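Local atomic coordinates of nadb-ler3 (Gallus gallus, PDB entry 3WXB), a protein that catalyses the reduction of carbonyl compounds with NAD(P)H, as a short-chain dehydrogenase/reductase expressed in chicken fatty liver. Residues E128-T141 with A195-L208. Sequence-based numbering, arbitrary orientation.
With NDP (NADPH dihydro-nicotinamide-adenine-dinucleotide phosphate), chain C; EDO (1,2-ethanediol), chain D.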
loop_
_atom_site.group_PDB
_atom_site.type_symbol
_atom_site.label_atom_id
_atom_site.label_comp_id
_atom_site.label_asym_id
_atom_site.label_seq_id
_atom_site.Cartn_x
_atom_site.Cartn_y
_atom_site.Cartn_z
ATOM N N GLU A 128 -11.243 -9.113 -8.753
ATOM C CA GLU A 128 -10.011 -8.368 -8.805
ATOM C C GLU A 128 -9.019 -9.054 -9.742
ATOM O O GLU A 128 -8.994 -10.291 -9.802
ATOM C CB GLU A 128 -9.478 -8.306 -7.358
ATOM C CG GLU A 128 -8.594 -7.124 -7.035
ATOM C CD GLU A 128 -8.983 -5.765 -7.659
ATOM O OE1 GLU A 128 -8.493 -5.482 -8.751
ATOM O OE2 GLU A 128 -9.666 -4.954 -6.988
ATOM N N THR A 129 -8.223 -8.302 -10.513
ATOM C CA THR A 129 -7.243 -8.953 -11.401
ATOM C C THR A 129 -5.797 -8.504 -11.220
ATOM O O THR A 129 -5.531 -7.429 -10.666
ATOM C CB THR A 129 -7.595 -8.782 -12.901
ATOM O OG1 THR A 129 -7.460 -7.407 -13.281
ATOM C CG2 THR A 129 -8.998 -9.282 -13.196
ATOM N N LEU A 130 -4.837 -9.260 -11.721
ATOM C CA LEU A 130 -3.459 -8.810 -11.778
ATOM C C LEU A 130 -3.354 -7.458 -12.471
ATOM O O LEU A 130 -2.835 -6.553 -11.925
ATOM C CB LEU A 130 -2.553 -9.835 -12.449
ATOM C CG LEU A 130 -1.054 -9.662 -12.680
ATOM C CD1 LEU A 130 -0.694 -8.382 -13.186
ATOM C CD2 LEU A 130 -0.217 -10.014 -11.608
ATOM N N LYS A 131 -3.912 -7.346 -13.662
ATOM C CA LYS A 131 -3.941 -6.093 -14.421
ATOM C C LYS A 131 -4.546 -4.906 -13.625
ATOM O O LYS A 131 -3.974 -3.805 -13.617
ATOM C CB LYS A 131 -4.776 -6.266 -15.710
ATOM C CG LYS A 131 -4.911 -4.966 -16.534
ATOM C CD LYS A 131 -5.802 -5.146 -17.799
ATOM C CE LYS A 131 -5.856 -3.840 -18.629
ATOM N NZ LYS A 131 -6.988 -3.017 -18.087
ATOM N N ASP A 132 -5.714 -5.108 -13.032
ATOM C CA ASP A 132 -6.372 -4.023 -12.284
ATOM C C ASP A 132 -5.576 -3.669 -11.026
ATOM O O ASP A 132 -5.315 -2.487 -10.790
ATOM C CB ASP A 132 -7.832 -4.328 -11.981
ATOM C CG ASP A 132 -8.683 -4.377 -13.260
ATOM O OD1 ASP A 132 -8.633 -3.381 -14.026
ATOM O OD2 ASP A 132 -9.313 -5.440 -13.542
ATOM N N MET A 133 -5.096 -4.672 -10.295
ATOM C CA MET A 133 -4.246 -4.395 -9.095
ATOM C C MET A 133 -2.984 -3.619 -9.448
ATOM O O MET A 133 -2.602 -2.639 -8.786
ATOM C CB MET A 133 -3.864 -5.658 -8.350
ATOM C CG MET A 133 -5.030 -6.328 -7.724
ATOM S SD MET A 133 -5.559 -5.641 -6.121
ATOM C CE MET A 133 -4.137 -6.106 -5.141
ATOM N N SER A 134 -2.295 -4.078 -10.484
ATOM C CA SER A 134 -1.102 -3.435 -10.933
ATOM C C SER A 134 -1.294 -2.023 -11.529
ATOM O O SER A 134 -0.505 -1.063 -11.258
ATOM C CB SER A 134 -0.366 -4.409 -11.886
ATOM O OG SER A 134 0.930 -3.912 -12.151
ATOM N N GLU A 135 -2.338 -1.820 -12.308
ATOM C CA GLU A 135 -2.536 -0.503 -12.888
ATOM C C GLU A 135 -2.910 0.592 -11.857
ATOM O O GLU A 135 -2.488 1.751 -11.982
ATOM C CB GLU A 135 -3.578 -0.542 -14.002
ATOM C CG GLU A 135 -2.953 -1.250 -15.274
ATOM C CD GLU A 135 -3.922 -1.398 -16.420
ATOM O OE1 GLU A 135 -5.115 -1.125 -16.248
ATOM O OE2 GLU A 135 -3.449 -1.792 -17.512
ATOM N N VAL A 136 -3.758 0.218 -10.924
ATOM C CA VAL A 136 -4.271 1.154 -9.902
ATOM C C VAL A 136 -3.107 1.495 -8.978
ATOM O O VAL A 136 -2.909 2.652 -8.605
ATOM C CB VAL A 136 -5.488 0.549 -9.101
ATOM C CG1 VAL A 136 -5.970 1.523 -7.950
ATOM C CG2 VAL A 136 -6.723 0.311 -10.049
ATOM N N TYR A 137 -2.272 0.506 -8.690
ATOM C CA TYR A 137 -1.018 0.746 -7.949
ATOM C C TYR A 137 -0.025 1.674 -8.650
ATOM O O TYR A 137 0.581 2.601 -8.032
ATOM C CB TYR A 137 -0.302 -0.546 -7.677
ATOM C CG TYR A 137 0.802 -0.463 -6.637
ATOM C CD1 TYR A 137 2.155 -0.656 -6.991
ATOM C CD2 TYR A 137 0.486 -0.182 -5.279
ATOM C CE1 TYR A 137 3.183 -0.595 -6.034
ATOM C CE2 TYR A 137 1.471 -0.133 -4.315
ATOM C CZ TYR A 137 2.807 -0.322 -4.685
ATOM O OH TYR A 137 3.753 -0.275 -3.721
ATOM N N THR A 138 0.201 1.416 -9.936
ATOM C CA THR A 138 1.112 2.319 -10.586
ATOM C C THR A 138 0.623 3.773 -10.650
ATOM O O THR A 138 1.407 4.680 -10.471
ATOM C CB THR A 138 1.836 1.793 -11.895
ATOM O OG1 THR A 138 1.605 2.663 -12.999
ATOM C CG2 THR A 138 1.647 0.395 -12.139
ATOM N N THR A 139 -0.652 3.987 -10.889
ATOM C CA THR A 139 -1.225 5.346 -10.910
ATOM C C THR A 139 -1.293 6.020 -9.485
ATOM O O THR A 139 -0.977 7.216 -9.317
ATOM C CB THR A 139 -2.678 5.303 -11.407
ATOM O OG1 THR A 139 -2.709 4.709 -12.722
ATOM C CG2 THR A 139 -3.295 6.697 -11.479
ATOM N N ASN A 140 -1.743 5.245 -8.504
ATOM C CA ASN A 140 -2.011 5.799 -7.158
ATOM C C ASN A 140 -0.828 5.841 -6.247
ATOM O O ASN A 140 -0.799 6.601 -5.258
ATOM C CB ASN A 140 -3.175 5.030 -6.499
ATOM C CG ASN A 140 -4.505 5.320 -7.161
ATOM O OD1 ASN A 140 -4.578 6.083 -8.156
ATOM N ND2 ASN A 140 -5.582 4.748 -6.624
ATOM N N THR A 141 0.144 4.994 -6.502
ATOM C CA THR A 141 1.244 4.836 -5.546
ATOM C C THR A 141 2.573 5.056 -6.171
ATOM O O THR A 141 3.374 5.850 -5.669
ATOM C CB THR A 141 1.247 3.416 -4.866
ATOM O OG1 THR A 141 -0.072 3.083 -4.419
ATOM C CG2 THR A 141 2.247 3.384 -3.690
ATOM N N ALA A 195 -13.429 -2.628 -3.754
ATOM C CA ALA A 195 -12.332 -1.941 -4.470
ATOM C C ALA A 195 -10.950 -2.174 -3.859
ATOM O O ALA A 195 -10.217 -1.225 -3.552
ATOM C CB ALA A 195 -12.658 -0.461 -4.569
ATOM N N LEU A 196 -10.570 -3.452 -3.744
ATOM C CA LEU A 196 -9.314 -3.816 -3.163
ATOM C C LEU A 196 -8.133 -3.140 -3.788
ATOM O O LEU A 196 -7.240 -2.667 -3.081
ATOM C CB LEU A 196 -9.119 -5.327 -3.242
ATOM C CG LEU A 196 -9.647 -6.155 -2.082
ATOM C CD1 LEU A 196 -11.165 -5.920 -1.903
ATOM C CD2 LEU A 196 -9.348 -7.701 -2.341
ATOM N N SER A 197 -8.092 -3.103 -5.130
ATOM C CA SER A 197 -6.979 -2.447 -5.828
ATOM C C SER A 197 -6.797 -0.977 -5.367
ATOM O O SER A 197 -5.661 -0.540 -5.171
ATOM C CB SER A 197 -7.132 -2.480 -7.366
ATOM O OG SER A 197 -8.327 -1.865 -7.801
ATOM N N TYR A 198 -7.911 -0.268 -5.225
ATOM C CA TYR A 198 -7.868 1.133 -4.716
ATOM C C TYR A 198 -7.390 1.209 -3.238
ATOM O O TYR A 198 -6.468 1.957 -2.947
ATOM C CB TYR A 198 -9.217 1.737 -4.818
ATOM C CG TYR A 198 -9.298 3.206 -4.387
ATOM C CD1 TYR A 198 -8.861 4.220 -5.240
ATOM C CD2 TYR A 198 -9.858 3.565 -3.160
ATOM C CE1 TYR A 198 -8.977 5.617 -4.895
ATOM C CE2 TYR A 198 -9.993 4.965 -2.808
ATOM C CZ TYR A 198 -9.548 5.942 -3.680
ATOM O OH TYR A 198 -9.651 7.264 -3.383
ATOM N N ARG A 199 -7.966 0.378 -2.356
ATOM C CA ARG A 199 -7.670 0.378 -0.911
ATOM C C ARG A 199 -6.211 0.022 -0.666
ATOM O O ARG A 199 -5.491 0.648 0.139
ATOM C CB ARG A 199 -8.638 -0.578 -0.126
ATOM C CG ARG A 199 -10.105 -0.243 -0.292
ATOM C CD ARG A 199 -10.944 -1.140 0.592
ATOM N NE ARG A 199 -12.328 -0.744 0.436
ATOM C CZ ARG A 199 -12.927 0.205 1.164
ATOM N NH1 ARG A 199 -12.259 0.845 2.174
ATOM N NH2 ARG A 199 -14.187 0.508 0.911
ATOM N N CYS A 200 -5.746 -1.024 -1.343
ATOM C CA CYS A 200 -4.329 -1.438 -1.176
ATOM C C CYS A 200 -3.411 -0.318 -1.667
ATOM O O CYS A 200 -2.347 -0.019 -0.982
ATOM C CB CYS A 200 -4.026 -2.754 -1.970
ATOM S SG CYS A 200 -4.821 -4.167 -1.220
ATOM N N SER A 201 -3.737 0.320 -2.799
ATOM C CA SER A 201 -2.894 1.423 -3.293
ATOM C C SER A 201 -2.883 2.640 -2.326
ATOM O O SER A 201 -1.884 3.304 -2.224
ATOM C CB SER A 201 -3.315 1.933 -4.674
ATOM O OG SER A 201 -4.513 2.701 -4.683
ATOM N N LYS A 202 -4.012 2.919 -1.679
ATOM C CA LYS A 202 -4.043 4.087 -0.732
ATOM C C LYS A 202 -3.332 3.814 0.578
ATOM O O LYS A 202 -2.686 4.708 1.117
ATOM C CB LYS A 202 -5.463 4.585 -0.539
ATOM C CG LYS A 202 -6.098 5.127 -1.853
ATOM C CD LYS A 202 -5.315 6.382 -2.363
ATOM C CE LYS A 202 -6.183 7.234 -3.416
ATOM N NZ LYS A 202 -5.411 8.471 -3.946
ATOM N N ALA A 203 -3.423 2.582 1.093
ATOM C CA ALA A 203 -2.596 2.209 2.241
ATOM C C ALA A 203 -1.102 2.292 1.895
ATOM O O ALA A 203 -0.309 2.791 2.690
ATOM C CB ALA A 203 -2.986 0.752 2.801
ATOM N N ALA A 204 -0.719 1.864 0.681
ATOM C CA ALA A 204 0.659 1.963 0.259
ATOM C C ALA A 204 1.129 3.426 0.089
ATOM O O ALA A 204 2.312 3.704 0.314
ATOM C CB ALA A 204 0.886 1.168 -1.105
ATOM N N LEU A 205 0.219 4.296 -0.347
ATOM C CA LEU A 205 0.491 5.719 -0.486
ATOM C C LEU A 205 0.692 6.312 0.943
ATOM O O LEU A 205 1.501 7.215 1.117
ATOM C CB LEU A 205 -0.742 6.425 -1.101
ATOM C CG LEU A 205 -0.622 7.951 -1.370
ATOM C CD1 LEU A 205 0.535 8.328 -2.351
ATOM C CD2 LEU A 205 -1.935 8.543 -1.909
ATOM N N ASN A 206 -0.095 5.847 1.918
ATOM C CA ASN A 206 0.115 6.331 3.303
ATOM C C ASN A 206 1.501 5.948 3.773
ATOM O O ASN A 206 2.219 6.756 4.361
ATOM C CB ASN A 206 -0.976 5.804 4.191
ATOM C CG ASN A 206 -2.317 6.450 3.872
ATOM O OD1 ASN A 206 -2.371 7.457 3.138
ATOM N ND2 ASN A 206 -3.382 5.955 4.481
ATOM N N MET A 207 1.889 4.701 3.469
ATOM C CA MET A 207 3.227 4.231 3.682
ATOM C C MET A 207 4.249 5.077 2.994
ATOM O O MET A 207 5.275 5.459 3.624
ATOM C CB MET A 207 3.395 2.711 3.342
ATOM C CG MET A 207 4.868 2.224 3.473
ATOM S SD MET A 207 5.643 2.517 5.164
ATOM C CE MET A 207 4.977 1.121 6.063
ATOM N N LEU A 208 4.039 5.344 1.690
ATOM C CA LEU A 208 4.996 6.173 0.947
ATOM C C LEU A 208 5.200 7.526 1.638
ATOM O O LEU A 208 6.348 7.984 1.806
ATOM C CB LEU A 208 4.512 6.414 -0.474
ATOM C CG LEU A 208 5.282 7.411 -1.321
ATOM C CD1 LEU A 208 6.829 6.968 -1.503
ATOM C CD2 LEU A 208 4.545 7.602 -2.716
HETATM P PA NDP C . -11.731 12.161 -10.540
HETATM O O1A NDP C . -11.948 10.777 -11.056
HETATM O O2A NDP C . -12.831 13.038 -10.583
HETATM O O5B NDP C . -10.594 12.840 -11.234
HETATM C C5B NDP C . -9.403 12.057 -11.530
HETATM C C4B NDP C . -8.355 13.004 -12.003
HETATM O O4B NDP C . -6.986 12.318 -12.056
HETATM C C3B NDP C . -8.593 13.497 -13.450
HETATM O O3B NDP C . -7.881 14.801 -13.540
HETATM C C2B NDP C . -7.811 12.456 -14.270
HETATM O O2B NDP C . -7.454 12.900 -15.597
HETATM C C1B NDP C . -6.524 12.305 -13.412
HETATM N N9A NDP C . -5.819 10.956 -13.754
HETATM C C8A NDP C . -6.237 9.677 -13.590
HETATM N N7A NDP C . -5.282 8.856 -14.070
HETATM C C5A NDP C . -4.352 9.597 -14.650
HETATM C C6A NDP C . -3.207 9.279 -15.279
HETATM N N6A NDP C . -2.895 7.982 -15.450
HETATM N N1A NDP C . -2.385 10.248 -15.716
HETATM C C2A NDP C . -2.685 11.568 -15.488
HETATM N N3A NDP C . -3.882 11.879 -14.858
HETATM C C4A NDP C . -4.658 10.894 -14.419
HETATM O O3 NDP C . -11.178 11.888 -9.018
HETATM P PN NDP C . -11.337 12.930 -7.794
HETATM O O1N NDP C . -12.528 12.548 -7.046
HETATM O O2N NDP C . -11.120 14.318 -8.243
HETATM O O5D NDP C . -10.053 12.387 -6.946
HETATM C C5D NDP C . -8.777 13.053 -6.868
HETATM C C4D NDP C . -7.966 12.387 -5.745
HETATM O O4D NDP C . -8.727 12.409 -4.547
HETATM C C3D NDP C . -7.781 10.881 -6.093
HETATM O O3D NDP C . -6.445 10.574 -5.709
HETATM C C2D NDP C . -8.753 10.161 -5.250
HETATM O O2D NDP C . -8.319 8.838 -4.945
HETATM C C1D NDP C . -8.805 11.035 -4.019
HETATM N N1N NDP C . -10.060 10.817 -3.254
HETATM C C2N NDP C . -11.330 11.113 -3.771
HETATM C C3N NDP C . -12.476 10.891 -3.001
HETATM C C7N NDP C . -13.767 11.225 -3.453
HETATM O O7N NDP C . -14.739 10.972 -2.737
HETATM N N7N NDP C . -13.865 11.934 -4.620
HETATM C C4N NDP C . -12.362 10.315 -1.719
HETATM C C5N NDP C . -11.114 9.993 -1.171
HETATM C C6N NDP C . -9.953 10.209 -1.931
HETATM P P2B NDP C . -8.438 12.555 -16.879
HETATM O O1X NDP C . -7.387 12.627 -17.904
HETATM O O2X NDP C . -9.450 13.616 -16.774
HETATM O O3X NDP C . -8.923 11.173 -16.615
HETATM C C1 EDO D . -13.661 7.063 -2.853
HETATM O O1 EDO D . -14.551 5.930 -3.096
HETATM C C2 EDO D . -13.320 7.091 -1.357
HETATM O O2 EDO D . -11.866 7.086 -1.423
HETATM O O HOH W 1 -11.783 -5.507 -5.302
HETATM O O HOH W 2 -3.338 -1.966 -6.182
HETATM O O HOH W 3 -3.088 8.253 -5.227
#
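N140 reaches S201 with its amide: ND2 donates to S201 OG at 3.0 Å, and the hydroxyl lies close to the amide plane. S201 OG stands between its own backbone N and carbonyl carbon (chi1 73°), which turns it back to donate to Y198 O at 2.7 Å. The whole side chain sits as a knob among V136, Y137, N140 and T141. From the next residue, T141 OG1 donates to S201 O, a carbonyl that also accepts the helical bond from L205 N. A204 CB meets the edge of the Y137 ring, 3.5 Å from CE2.

At the N-terminal ends, S197 N donates to E128 OE2 at 3.1 Å, approaching from above the carboxylate plane; water 1 joins that oxygen to L196 N. The carboxylate therefore faces the amides of the first turn of helix 196-208, which would help stabilise its negative charge. M133 SD lies over S197 CA, and V136 straddles S197, with CG1 near its O and CG2 near its OG.

Further out, N140 ND2 also donates to I119 O. Water 3 connects N140 O with K202 NZ, which donates to NADPH O3D at 2.9 Å and to I177 O. Y198 OH shares a 2.6 Å hydrogen bond with NADPH O2D and another with O2 of the bound 1,2-ethanediol; K202 CG lies over the centre of one face of its ring. Beyond the contact, Y137 stacks on Y137 of the second subunit.

Y198 and K202 have the Tyr-x-x-x-Lys spacing of short-chain dehydrogenases/reductases, and N140 probably corresponds to the asparagine of the family's Asn-Ser-Tyr-Lys tetrad; the path from its main-chain carbonyl through water 3, K202 NZ and the ribose hydroxyl to Y198 OH is consistent with the family's proton relay.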